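Long-range contact in FAD-linked sulfhydryl oxidase ERV1 (PDB 2HJ3), which catalyses the FAD-dependent formation of disulfide bonds in small cysteine-containing proteins of the mitochondrial intermembrane space, passing the electrons to oxygen to yield hydrogen peroxide: residues A[18-32]-A[71-85]. Residues are numbered along the deposited sequence; the frame is centred on the assembly and turned at random.
Sequences WTFLHTLAAQYPEKP and AGSQEEFSQWLCHVH. With FAD (flavin-adenine dinucleotide), chain K; SO4 (sulfate ion), chain F.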
ATOM      1  N   TRP A  18       2.112  -0.436  -7.449  1.00 38.50           N
ATOM      2  CA  TRP A  18       2.479  -1.734  -8.014  1.00 37.50           C
ATOM      3  C   TRP A  18       3.802  -2.205  -7.398  1.00 36.22           C
ATOM      4  O   TRP A  18       3.932  -3.371  -7.002  1.00 36.25           O
ATOM      5  CB  TRP A  18       2.584  -1.662  -9.549  1.00 37.88           C
ATOM      6  CG  TRP A  18       1.249  -1.567 -10.246  1.00 36.70           C
ATOM      7  CD1 TRP A  18       0.861  -0.614 -11.148  1.00 37.33           C
ATOM      8  CD2 TRP A  18       0.121  -2.450 -10.088  1.00 37.48           C
ATOM      9  NE1 TRP A  18      -0.436  -0.844 -11.558  1.00 38.22           N
ATOM     10  CE2 TRP A  18      -0.913  -1.964 -10.926  1.00 37.15           C
ATOM     11  CE3 TRP A  18      -0.116  -3.604  -9.322  1.00 38.50           C
ATOM     12  CZ2 TRP A  18      -2.172  -2.590 -11.015  1.00 36.60           C
ATOM     13  CZ3 TRP A  18      -1.375  -4.231  -9.413  1.00 36.87           C
ATOM     14  CH2 TRP A  18      -2.382  -3.717 -10.253  1.00 36.08           C
ATOM     15  N   THR A  19       4.771  -1.299  -7.288  1.00 34.83           N
ATOM     16  CA  THR A  19       6.066  -1.640  -6.691  1.00 35.59           C
ATOM     17  C   THR A  19       5.863  -2.199  -5.283  1.00 36.60           C
ATOM     18  O   THR A  19       6.446  -3.218  -4.905  1.00 37.80           O
ATOM     19  CB  THR A  19       6.983  -0.401  -6.599  1.00 35.59           C
ATOM     20  OG1 THR A  19       7.312   0.043  -7.923  1.00 37.81           O
ATOM     21  CG2 THR A  19       8.269  -0.731  -5.849  1.00 33.78           C
ATOM     22  N   PHE A  20       5.026  -1.517  -4.514  1.00 35.91           N
ATOM     23  CA  PHE A  20       4.718  -1.936  -3.158  1.00 35.16           C
ATOM     24  C   PHE A  20       4.006  -3.295  -3.174  1.00 35.47           C
ATOM     25  O   PHE A  20       4.407  -4.230  -2.478  1.00 33.45           O
ATOM     26  CB  PHE A  20       3.844  -0.861  -2.493  1.00 35.35           C
ATOM     27  CG  PHE A  20       3.178  -1.317  -1.243  1.00 37.88           C
ATOM     28  CD1 PHE A  20       3.924  -1.830  -0.192  1.00 38.92           C
ATOM     29  CD2 PHE A  20       1.795  -1.270  -1.127  1.00 40.81           C
ATOM     30  CE1 PHE A  20       3.302  -2.298   0.961  1.00 40.72           C
ATOM     31  CE2 PHE A  20       1.158  -1.738   0.026  1.00 41.95           C
ATOM     32  CZ  PHE A  20       1.914  -2.254   1.070  1.00 41.01           C
ATOM     33  N   LEU A  21       2.949  -3.408  -3.974  1.00 34.63           N
ATOM     34  CA  LEU A  21       2.210  -4.665  -4.053  1.00 35.18           C
ATOM     35  C   LEU A  21       3.049  -5.846  -4.557  1.00 35.45           C
ATOM     36  O   LEU A  21       3.117  -6.884  -3.900  1.00 34.35           O
ATOM     37  CB  LEU A  21       0.956  -4.483  -4.915  1.00 34.18           C
ATOM     38  CG  LEU A  21      -0.091  -3.579  -4.234  1.00 37.03           C
ATOM     39  CD1 LEU A  21      -1.287  -3.323  -5.170  1.00 35.72           C
ATOM     40  CD2 LEU A  21      -0.552  -4.239  -2.941  1.00 33.94           C
ATOM     41  N   HIS A  22       3.695  -5.704  -5.708  1.00 36.00           N
ATOM     42  CA  HIS A  22       4.509  -6.809  -6.212  1.00 37.60           C
ATOM     43  C   HIS A  22       5.685  -7.119  -5.293  1.00 37.85           C
ATOM     44  O   HIS A  22       6.063  -8.281  -5.139  1.00 40.69           O
ATOM     45  CB  HIS A  22       5.002  -6.521  -7.633  1.00 36.41           C
ATOM     46  CG  HIS A  22       3.903  -6.474  -8.648  1.00 38.25           C
ATOM     47  ND1 HIS A  22       3.065  -7.544  -8.886  1.00 37.38           N
ATOM     48  CD2 HIS A  22       3.472  -5.474  -9.454  1.00 38.82           C
ATOM     49  CE1 HIS A  22       2.164  -7.204  -9.789  1.00 39.15           C
ATOM     50  NE2 HIS A  22       2.388  -5.953 -10.151  1.00 40.33           N
ATOM     51  N   THR A  23       6.275  -6.101  -4.677  1.00 37.37           N
ATOM     52  CA  THR A  23       7.389  -6.375  -3.775  1.00 38.87           C
ATOM     53  C   THR A  23       6.842  -7.145  -2.593  1.00 38.38           C
ATOM     54  O   THR A  23       7.485  -8.044  -2.068  1.00 41.66           O
ATOM     55  CB  THR A  23       8.063  -5.093  -3.253  1.00 38.20           C
ATOM     56  OG1 THR A  23       8.611  -4.356  -4.351  1.00 38.81           O
ATOM     57  CG2 THR A  23       9.174  -5.449  -2.286  1.00 36.86           C
ATOM     58  N   LEU A  24       5.638  -6.783  -2.178  1.00 38.81           N
ATOM     59  CA  LEU A  24       4.991  -7.449  -1.066  1.00 39.34           C
ATOM     60  C   LEU A  24       4.715  -8.918  -1.388  1.00 39.03           C
ATOM     61  O   LEU A  24       4.936  -9.795  -0.550  1.00 38.91           O
ATOM     62  CB  LEU A  24       3.689  -6.734  -0.731  1.00 42.16           C
ATOM     63  CG  LEU A  24       2.848  -7.374   0.367  1.00 46.08           C
ATOM     64  CD1 LEU A  24       3.706  -7.561   1.612  1.00 48.60           C
ATOM     65  CD2 LEU A  24       1.634  -6.494   0.664  1.00 47.18           C
ATOM     66  N   ALA A  25       4.241  -9.190  -2.600  1.00 38.57           N
ATOM     67  CA  ALA A  25       3.957 -10.564  -2.999  1.00 39.46           C
ATOM     68  C   ALA A  25       5.248 -11.360  -3.185  1.00 41.12           C
ATOM     69  O   ALA A  25       5.237 -12.592  -3.126  1.00 41.91           O
ATOM     70  CB  ALA A  25       3.136 -10.586  -4.274  1.00 38.68           C
ATOM     71  N   ALA A  26       6.359 -10.663  -3.406  1.00 41.48           N
ATOM     72  CA  ALA A  26       7.646 -11.332  -3.576  1.00 43.45           C
ATOM     73  C   ALA A  26       8.173 -11.829  -2.231  1.00 45.54           C
ATOM     74  O   ALA A  26       8.939 -12.796  -2.179  1.00 46.47           O
ATOM     75  CB  ALA A  26       8.655 -10.387  -4.222  1.00 40.62           C
ATOM     76  N   GLN A  27       7.751 -11.168  -1.151  1.00 46.47           N
ATOM     77  CA  GLN A  27       8.155 -11.517   0.216  1.00 46.25           C
ATOM     78  C   GLN A  27       7.138 -12.427   0.917  1.00 45.24           C
ATOM     79  O   GLN A  27       7.436 -13.000   1.965  1.00 42.43           O
ATOM     80  CB  GLN A  27       8.319 -10.246   1.063  1.00 49.60           C
ATOM     81  CG  GLN A  27       9.251  -9.209   0.472  1.00 52.93           C
ATOM     82  CD  GLN A  27      10.684  -9.680   0.444  1.00 56.44           C
ATOM     83  OE1 GLN A  27      11.316  -9.845   1.490  1.00 57.59           O
ATOM     84  NE2 GLN A  27      11.210  -9.912  -0.758  1.00 59.63           N
ATOM     85  N   TYR A  28       5.934 -12.539   0.358  1.00 44.88           N
ATOM     86  CA  TYR A  28       4.899 -13.378   0.957  1.00 44.81           C
ATOM     87  C   TYR A  28       5.480 -14.767   1.244  1.00 45.48           C
ATOM     88  O   TYR A  28       6.185 -15.339   0.417  1.00 45.68           O
ATOM     89  CB  TYR A  28       3.698 -13.492   0.016  1.00 43.95           C
ATOM     90  CG  TYR A  28       2.422 -13.956   0.691  1.00 44.89           C
ATOM     91  CD1 TYR A  28       1.786 -13.163   1.649  1.00 44.36           C
ATOM     92  CD2 TYR A  28       1.846 -15.186   0.369  1.00 43.38           C
ATOM     93  CE1 TYR A  28       0.602 -13.585   2.267  1.00 43.24           C
ATOM     94  CE2 TYR A  28       0.669 -15.613   0.977  1.00 42.78           C
ATOM     95  CZ  TYR A  28       0.049 -14.809   1.924  1.00 44.36           C
ATOM     96  OH  TYR A  28      -1.135 -15.223   2.508  1.00 44.43           O
ATOM     97  N   PRO A  29       5.196 -15.328   2.426  1.00 45.99           N
ATOM     98  CA  PRO A  29       5.736 -16.652   2.743  1.00 48.20           C
ATOM     99  C   PRO A  29       5.202 -17.834   1.927  1.00 50.94           C
ATOM    100  O   PRO A  29       4.073 -17.821   1.418  1.00 48.70           O
ATOM    101  CB  PRO A  29       5.453 -16.790   4.239  1.00 48.27           C
ATOM    102  CG  PRO A  29       4.210 -15.991   4.421  1.00 49.29           C
ATOM    103  CD  PRO A  29       4.455 -14.770   3.569  1.00 46.26           C
ATOM    104  N   GLU A  30       6.042 -18.855   1.799  1.00 53.61           N
ATOM    105  CA  GLU A  30       5.684 -20.060   1.065  1.00 56.87           C
ATOM    106  C   GLU A  30       4.501 -20.696   1.783  1.00 56.61           C
ATOM    107  O   GLU A  30       3.507 -21.054   1.163  1.00 56.05           O
ATOM    108  CB  GLU A  30       6.884 -21.016   1.031  1.00 59.63           C
ATOM    109  CG  GLU A  30       6.603 -22.403   0.455  1.00 65.14           C
ATOM    110  CD  GLU A  30       6.162 -22.380  -1.001  1.00 68.07           C
ATOM    111  OE1 GLU A  30       6.185 -21.288  -1.626  1.00 69.30           O
ATOM    112  OE2 GLU A  30       5.803 -23.464  -1.519  1.00 66.06           O
ATOM    113  N   LYS A  31       4.627 -20.816   3.101  1.00 58.02           N
ATOM    114  CA  LYS A  31       3.581 -21.374   3.948  1.00 57.93           C
ATOM    115  C   LYS A  31       3.163 -20.258   4.898  1.00 55.86           C
ATOM    116  O   LYS A  31       3.670 -20.158   6.015  1.00 56.05           O
ATOM    117  CB  LYS A  31       4.123 -22.566   4.749  1.00 60.42           C
ATOM    118  CG  LYS A  31       4.670 -23.699   3.883  1.00 64.89           C
ATOM    119  CD  LYS A  31       5.269 -24.824   4.729  1.00 68.23           C
ATOM    120  CE  LYS A  31       5.894 -25.901   3.845  1.00 71.69           C
ATOM    121  NZ  LYS A  31       6.539 -27.007   4.623  1.00 73.73           N
ATOM    122  N   PRO A  32       2.235 -19.395   4.460  1.00 53.90           N
ATOM    123  CA  PRO A  32       1.759 -18.280   5.281  1.00 53.05           C
ATOM    124  C   PRO A  32       0.891 -18.711   6.453  1.00 52.59           C
ATOM    125  O   PRO A  32       0.229 -19.747   6.392  1.00 52.86           O
ATOM    126  CB  PRO A  32       0.980 -17.435   4.286  1.00 51.30           C
ATOM    127  CG  PRO A  32       0.371 -18.481   3.409  1.00 52.92           C
ATOM    128  CD  PRO A  32       1.541 -19.416   3.160  1.00 52.67           C
ATOM    129  N   ALA A  71      -4.296 -16.183  -1.844  1.00 43.63           N
ATOM    130  CA  ALA A  71      -3.248 -15.985  -0.847  1.00 45.08           C
ATOM    131  C   ALA A  71      -2.752 -17.262  -0.195  1.00 44.36           C
ATOM    132  O   ALA A  71      -2.109 -17.218   0.854  1.00 46.20           O
ATOM    133  CB  ALA A  71      -3.739 -15.016   0.224  1.00 44.87           C
ATOM    134  N   GLY A  72      -3.025 -18.394  -0.828  1.00 44.39           N
ATOM    135  CA  GLY A  72      -2.608 -19.666  -0.270  1.00 42.17           C
ATOM    136  C   GLY A  72      -1.113 -19.824  -0.114  1.00 41.70           C
ATOM    137  O   GLY A  72      -0.663 -20.601   0.727  1.00 43.15           O
ATOM    138  N   SER A  73      -0.343 -19.103  -0.920  1.00 40.28           N
ATOM    139  CA  SER A  73       1.115 -19.183  -0.857  1.00 40.20           C
ATOM    140  C   SER A  73       1.765 -18.088  -1.698  1.00 41.24           C
ATOM    141  O   SER A  73       1.081 -17.347  -2.409  1.00 42.62           O
ATOM    142  CB  SER A  73       1.597 -20.550  -1.349  1.00 38.94           C
ATOM    143  OG  SER A  73       1.246 -20.758  -2.710  1.00 39.60           O
ATOM    144  N   GLN A  74       3.087 -18.000  -1.617  1.00 41.69           N
ATOM    145  CA  GLN A  74       3.843 -16.994  -2.352  1.00 44.04           C
ATOM    146  C   GLN A  74       3.594 -17.068  -3.856  1.00 44.46           C
ATOM    147  O   GLN A  74       3.417 -16.040  -4.514  1.00 45.50           O
ATOM    148  CB  GLN A  74       5.341 -17.152  -2.059  1.00 43.59           C
ATOM    149  CG  GLN A  74       6.241 -15.998  -2.521  1.00 43.11           C
ATOM    150  CD  GLN A  74       6.514 -15.994  -4.019  1.00 43.51           C
ATOM    151  OE1 GLN A  74       6.736 -17.040  -4.626  1.00 47.51           O
ATOM    152  NE2 GLN A  74       6.525 -14.813  -4.613  1.00 42.22           N
ATOM    153  N   GLU A  75       3.559 -18.280  -4.398  1.00 45.80           N
ATOM    154  CA  GLU A  75       3.345 -18.447  -5.830  1.00 46.25           C
ATOM    155  C   GLU A  75       1.956 -18.019  -6.276  1.00 45.55           C
ATOM    156  O   GLU A  75       1.815 -17.336  -7.289  1.00 48.90           O
ATOM    157  CB  GLU A  75       3.588 -19.895  -6.250  1.00 49.39           C
ATOM    158  CG  GLU A  75       3.841 -20.037  -7.743  1.00 55.21           C
ATOM    159  CD  GLU A  75       3.886 -21.481  -8.208  1.00 57.95           C
ATOM    160  OE1 GLU A  75       4.578 -22.298  -7.560  1.00 58.64           O
ATOM    161  OE2 GLU A  75       3.234 -21.792  -9.233  1.00 59.81           O
ATOM    162  N   GLU A  76       0.926 -18.401  -5.528  1.00 43.86           N
ATOM    163  CA  GLU A  76      -0.440 -18.037  -5.901  1.00 42.69           C
ATOM    164  C   GLU A  76      -0.680 -16.534  -5.807  1.00 41.88           C
ATOM    165  O   GLU A  76      -1.376 -15.959  -6.639  1.00 43.59           O
ATOM    166  CB  GLU A  76      -1.463 -18.761  -5.013  1.00 42.26           C
ATOM    167  CG  GLU A  76      -1.295 -20.271  -4.940  1.00 42.50           C
ATOM    168  CD  GLU A  76      -2.369 -20.938  -4.098  1.00 41.39           C
ATOM    169  OE1 GLU A  76      -2.905 -20.279  -3.183  1.00 41.47           O
ATOM    170  OE2 GLU A  76      -2.669 -22.123  -4.339  1.00 42.31           O
ATOM    171  N   PHE A  77      -0.109 -15.900  -4.789  1.00 41.81           N
ATOM    172  CA  PHE A  77      -0.282 -14.463  -4.592  1.00 38.68           C
ATOM    173  C   PHE A  77       0.486 -13.671  -5.653  1.00 37.54           C
ATOM    174  O   PHE A  77      -0.054 -12.743  -6.243  1.00 34.70           O
ATOM    175  CB  PHE A  77       0.165 -14.084  -3.177  1.00 40.33           C
ATOM    176  CG  PHE A  77      -0.171 -12.670  -2.793  1.00 42.43           C
ATOM    177  CD1 PHE A  77      -1.376 -12.093  -3.193  1.00 43.36           C
ATOM    178  CD2 PHE A  77       0.715 -11.911  -2.033  1.00 42.02           C
ATOM    179  CE1 PHE A  77      -1.690 -10.780  -2.843  1.00 43.76           C
ATOM    180  CE2 PHE A  77       0.410 -10.600  -1.679  1.00 42.87           C
ATOM    181  CZ  PHE A  77      -0.792 -10.032  -2.083  1.00 42.14           C
ATOM    182  N   SER A  78       1.737 -14.052  -5.903  1.00 38.28           N
ATOM    183  CA  SER A  78       2.556 -13.392  -6.923  1.00 40.32           C
ATOM    184  C   SER A  78       1.856 -13.449  -8.268  1.00 40.20           C
ATOM    185  O   SER A  78       1.739 -12.441  -8.961  1.00 43.38           O
ATOM    186  CB  SER A  78       3.897 -14.097  -7.095  1.00 40.98           C
ATOM    187  OG  SER A  78       4.580 -14.217  -5.876  1.00 49.19           O
ATOM    188  N   GLN A  79       1.409 -14.645  -8.638  1.00 40.26           N
ATOM    189  CA  GLN A  79       0.730 -14.852  -9.915  1.00 41.14           C
ATOM    190  C   GLN A  79      -0.554 -14.046  -9.965  1.00 41.61           C
ATOM    191  O   GLN A  79      -0.766 -13.251 -10.883  1.00 42.93           O
ATOM    192  CB  GLN A  79       0.413 -16.334 -10.114  1.00 42.39           C
ATOM    193  CG  GLN A  79       1.638 -17.234 -10.178  1.00 42.88           C
ATOM    194  CD  GLN A  79       2.487 -16.961 -11.401  1.00 47.15           C
ATOM    195  OE1 GLN A  79       3.717 -16.937 -11.317  1.00 50.30           O
ATOM    196  NE2 GLN A  79       1.838 -16.764 -12.549  1.00 47.02           N
ATOM    197  N   TRP A  80      -1.409 -14.249  -8.969  1.00 40.64           N
ATOM    198  CA  TRP A  80      -2.676 -13.544  -8.909  1.00 39.70           C
ATOM    199  C   TRP A  80      -2.488 -12.039  -9.101  1.00 39.88           C
ATOM    200  O   TRP A  80      -3.184 -11.413  -9.902  1.00 39.53           O
ATOM    201  CB  TRP A  80      -3.365 -13.802  -7.566  1.00 40.27           C
ATOM    202  CG  TRP A  80      -4.631 -13.021  -7.417  1.00 39.37           C
ATOM    203  CD1 TRP A  80      -5.844 -13.314  -7.962  1.00 38.59           C
ATOM    204  CD2 TRP A  80      -4.784 -11.765  -6.750  1.00 38.88           C
ATOM    205  NE1 TRP A  80      -6.750 -12.314  -7.681  1.00 37.28           N
ATOM    206  CE2 TRP A  80      -6.123 -11.350  -6.939  1.00 39.32           C
ATOM    207  CE3 TRP A  80      -3.920 -10.947  -6.013  1.00 39.25           C
ATOM    208  CZ2 TRP A  80      -6.619 -10.153  -6.418  1.00 40.13           C
ATOM    209  CZ3 TRP A  80      -4.409  -9.757  -5.495  1.00 40.94           C
ATOM    210  CH2 TRP A  80      -5.750  -9.370  -5.701  1.00 42.73           C
ATOM    211  N   LEU A  81      -1.541 -11.462  -8.369  1.00 40.39           N
ATOM    212  CA  LEU A  81      -1.286 -10.025  -8.457  1.00 40.43           C
ATOM    213  C   LEU A  81      -0.831  -9.629  -9.861  1.00 39.54           C
ATOM    214  O   LEU A  81      -1.121  -8.532 -10.328  1.00 38.33           O
ATOM    215  CB  LEU A  81      -0.231  -9.619  -7.424  1.00 41.91           C
ATOM    216  CG  LEU A  81      -0.143  -8.135  -7.061  1.00 43.21           C
ATOM    217  CD1 LEU A  81      -1.511  -7.600  -6.656  1.00 40.69           C
ATOM    218  CD2 LEU A  81       0.846  -7.972  -5.925  1.00 42.32           C
ATOM    219  N   CYS A  82      -0.122 -10.533 -10.531  1.00 39.36           N
ATOM    220  CA  CYS A  82       0.353 -10.277 -11.887  1.00 38.32           C
ATOM    221  C   CYS A  82      -0.812 -10.320 -12.868  1.00 37.63           C
ATOM    222  O   CYS A  82      -0.872  -9.523 -13.813  1.00 36.46           O
ATOM    223  CB  CYS A  82       1.412 -11.311 -12.277  1.00 38.94           C
ATOM    224  SG  CYS A  82       1.953 -11.256 -14.018  1.00 44.54           S
ATOM    225  N   HIS A  83      -1.750 -11.239 -12.637  1.00 37.91           N
ATOM    226  CA  HIS A  83      -2.915 -11.359 -13.520  1.00 37.65           C
ATOM    227  C   HIS A  83      -3.796 -10.140 -13.356  1.00 36.89           C
ATOM    228  O   HIS A  83      -4.359  -9.624 -14.322  1.00 37.67           O
ATOM    229  CB  HIS A  83      -3.722 -12.625 -13.205  1.00 36.83           C
ATOM    230  CG  HIS A  83      -2.983 -13.894 -13.488  1.00 34.15           C
ATOM    231  ND1 HIS A  83      -2.492 -14.204 -14.738  1.00 36.09           N
ATOM    232  CD2 HIS A  83      -2.581 -14.893 -12.669  1.00 34.06           C
ATOM    233  CE1 HIS A  83      -1.807 -15.331 -14.674  1.00 34.92           C
ATOM    234  NE2 HIS A  83      -1.844 -15.769 -13.430  1.00 36.39           N
ATOM    235  N   VAL A  84      -3.919  -9.683 -12.117  1.00 37.05           N
ATOM    236  CA  VAL A  84      -4.726  -8.512 -11.842  1.00 36.57           C
ATOM    237  C   VAL A  84      -4.098  -7.325 -12.554  1.00 36.43           C
ATOM    238  O   VAL A  84      -4.776  -6.587 -13.261  1.00 37.69           O
ATOM    239  CB  VAL A  84      -4.812  -8.254 -10.327  1.00 38.30           C
ATOM    240  CG1 VAL A  84      -5.228  -6.809 -10.054  1.00 38.07           C
ATOM    241  CG2 VAL A  84      -5.816  -9.224  -9.715  1.00 33.85           C
ATOM    242  N   HIS A  85      -2.791  -7.161 -12.392  1.00 36.53           N
ATOM    243  CA  HIS A  85      -2.094  -6.059 -13.041  1.00 37.13           C
ATOM    244  C   HIS A  85      -2.268  -6.139 -14.564  1.00 38.17           C
ATOM    245  O   HIS A  85      -2.393  -5.113 -15.233  1.00 40.88           O
ATOM    246  CB  HIS A  85      -0.612  -6.090 -12.667  1.00 35.57           C
ATOM    247  CG  HIS A  85       0.128  -4.831 -13.001  1.00 34.75           C
ATOM    248  ND1 HIS A  85       1.426  -4.602 -12.592  1.00 32.10           N
ATOM    249  CD2 HIS A  85      -0.250  -3.728 -13.688  1.00 34.51           C
ATOM    250  CE1 HIS A  85       1.812  -3.410 -13.010  1.00 32.16           C
ATOM    251  NE2 HIS A  85       0.814  -2.858 -13.677  1.00 32.56           N
TER
HETATM  252  PA  FAD K1001       2.700  -0.054 -14.402  1.00 47.26           P
HETATM  253  O1A FAD K1001       1.494  -0.742 -14.943  1.00 48.97           O
HETATM  254  O2A FAD K1001       2.674   1.070 -13.419  1.00 48.55           O
HETATM  255  O5B FAD K1001       4.056  -0.721 -14.010  1.00 48.20           O
HETATM  256  C5B FAD K1001       4.930  -1.118 -12.969  1.00 50.80           C
HETATM  257  C4B FAD K1001       6.090  -1.647 -13.784  1.00 51.12           C
HETATM  258  O4B FAD K1001       6.020  -2.950 -13.145  1.00 50.18           O
HETATM  259  C3B FAD K1001       6.370  -1.917 -15.289  1.00 53.28           C
HETATM  260  O3B FAD K1001       7.071  -0.858 -15.941  1.00 56.44           O
HETATM  261  C2B FAD K1001       6.977  -3.251 -15.283  1.00 53.50           C
HETATM  262  O2B FAD K1001       8.334  -3.304 -14.966  1.00 57.35           O
HETATM  263  C1B FAD K1001       6.147  -3.929 -14.185  1.00 49.71           C
HETATM  264  N9A FAD K1001       4.973  -4.699 -14.464  1.00 46.54           N
HETATM  265  C8A FAD K1001       3.979  -4.632 -15.472  1.00 45.07           C
HETATM  266  N7A FAD K1001       3.033  -5.521 -15.510  1.00 43.08           N
HETATM  267  C5A FAD K1001       3.332  -6.325 -14.418  1.00 43.25           C
HETATM  268  C6A FAD K1001       2.785  -7.503 -13.868  1.00 42.99           C
HETATM  269  N6A FAD K1001       1.741  -8.076 -14.500  1.00 40.43           N
HETATM  270  N1A FAD K1001       3.409  -8.057 -12.757  1.00 43.17           N
HETATM  271  C2A FAD K1001       4.543  -7.592 -12.174  1.00 46.39           C
HETATM  272  N3A FAD K1001       5.050  -6.389 -12.713  1.00 46.84           N
HETATM  273  C4A FAD K1001       4.413  -5.824 -13.854  1.00 43.74           C
HETATM  274  N1  FAD K1001      -4.940   3.516 -14.353  1.00 47.50           N
HETATM  275  C2  FAD K1001      -5.974   3.908 -15.182  1.00 48.46           C
HETATM  276  O2  FAD K1001      -5.851   4.786 -16.057  1.00 51.00           O
HETATM  277  N3  FAD K1001      -7.123   3.181 -14.920  1.00 46.97           N
HETATM  278  C4  FAD K1001      -7.238   2.160 -13.944  1.00 47.96           C
HETATM  279  O4  FAD K1001      -8.437   1.738 -13.840  1.00 52.08           O
HETATM  280  C4X FAD K1001      -6.157   1.803 -13.155  1.00 46.72           C
HETATM  281  N5  FAD K1001      -6.190   0.876 -12.056  1.00 45.80           N
HETATM  282  C5X FAD K1001      -5.151   0.606 -11.134  1.00 43.49           C
HETATM  283  C6  FAD K1001      -5.357  -0.259 -10.037  1.00 43.00           C
HETATM  284  C7  FAD K1001      -4.295  -0.457  -9.104  1.00 42.77           C
HETATM  285  C7M FAD K1001      -4.599  -1.353  -7.894  1.00 44.93           C
HETATM  286  C8  FAD K1001      -3.024   0.174  -9.280  1.00 42.82           C
HETATM  287  C8M FAD K1001      -1.748   0.037  -8.459  1.00 41.14           C
HETATM  288  C9  FAD K1001      -2.860   1.039 -10.370  1.00 42.69           C
HETATM  289  C9A FAD K1001      -3.877   1.351 -11.309  1.00 43.53           C
HETATM  290  N10 FAD K1001      -3.929   2.200 -12.528  1.00 45.67           N
HETATM  291  C10 FAD K1001      -4.955   2.541 -13.375  1.00 45.29           C
HETATM  292  C1' FAD K1001      -2.674   2.691 -12.990  1.00 45.74           C
HETATM  293  C2' FAD K1001      -1.869   1.891 -13.962  1.00 46.01           C
HETATM  294  O2' FAD K1001      -2.135   0.464 -13.770  1.00 45.72           O
HETATM  295  C3' FAD K1001      -0.452   2.336 -14.155  1.00 46.62           C
HETATM  296  O3' FAD K1001       0.254   2.096 -12.949  1.00 46.77           O
HETATM  297  C4' FAD K1001       0.049   3.546 -14.926  1.00 47.73           C
HETATM  298  O4' FAD K1001      -0.721   3.689 -16.152  1.00 45.91           O
HETATM  299  C5' FAD K1001       1.453   3.529 -15.375  1.00 46.35           C
HETATM  300  O5' FAD K1001       1.837   2.482 -16.271  1.00 48.77           O
HETATM  301  P   FAD K1001       3.335   2.064 -16.432  1.00 49.90           P
HETATM  302  O1P FAD K1001       3.163   1.773 -17.852  1.00 54.62           O
HETATM  303  O2P FAD K1001       4.363   3.000 -15.921  1.00 46.84           O
HETATM  304  O3P FAD K1001       3.359   0.633 -15.679  1.00 49.71           O
HETATM  305  S   SO4 F 506      -2.792 -12.764 -18.142  1.00 76.96           S
HETATM  306  O1  SO4 F 506      -3.891 -13.740 -18.055  1.00 78.79           O
HETATM  307  O2  SO4 F 506      -3.173 -11.682 -19.066  1.00 76.65           O
HETATM  308  O3  SO4 F 506      -2.522 -12.208 -16.803  1.00 77.92           O
HETATM  309  O4  SO4 F 506      -1.578 -13.434 -18.643  1.00 78.43           O
HETATM  310  O   HOH W   1       3.367 -10.417  -8.158  1.00 39.74           O
HETATM  311  O   HOH W   2       4.452 -20.937  -3.321  1.00 47.33           O
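The helical segments 18-27 and 74-85, parts of helices 10-27 and 74-91, run antiparallel, their axes approaching to 8.5 Å at 161° between directions; Ala-25 faces Ser-78 where they draw close, and beyond the first helix Glu-30 comes alongside Gln-74. At the cofactor end, His-85 lies between two flat groups. Its ring stacks face-to-face on the five-membered ring of Trp-18 (planes 11° apart), while the FAD adenine lies over the other face with N7A offset toward the rim. The imidazole is also gripped at both nitrogens: ND1 shares a hydrogen bond with His-22 NE2 (3.0 Å), and NE2 donates to phosphate oxygen O1A of FAD at 2.6 Å. These bonds fix its rotation, and the phosphate would probably polarise the histidine pair. Trp-18 presents its opposite face to the flavin methyl C8M and sends NE1 almost straight to FAD O2' (3.1 Å). His-22 lies flat over the adenine, and a water ties its ND1 to Ser-78 O.

Midway, Leu-81 fits as a knob among Trp-18, Leu-21, His-22 and Ala-25; with CG anti to the backbone N (chi1 -161°), its CD2 reaches Leu-21 CB at 3.6 Å. Ala-25 CB rests against Phe-77 CD2, and that phenyl edge points at the face of Tyr-28 in a tilted edge-to-face pair with centroids 5.1 Å apart. Val-40 of helix 34-50 packs against both side chains. Beyond the helix end, Tyr-28 OH donates to a lone pair of Ala-71 O in the carbonyl plane (2.8 Å), pinning the loop that leads to N-cap Ser-73.

Cys-82, joined to Cys-99 by a disulfide, offers its carbonyl weakly to adenine N6A. One helix pair thus serves both as packing and as cofactor site, an interleaving of aromatic rings with FAD characteristic of the four-helix bundle of ERV/ALR sulfhydryl oxidases.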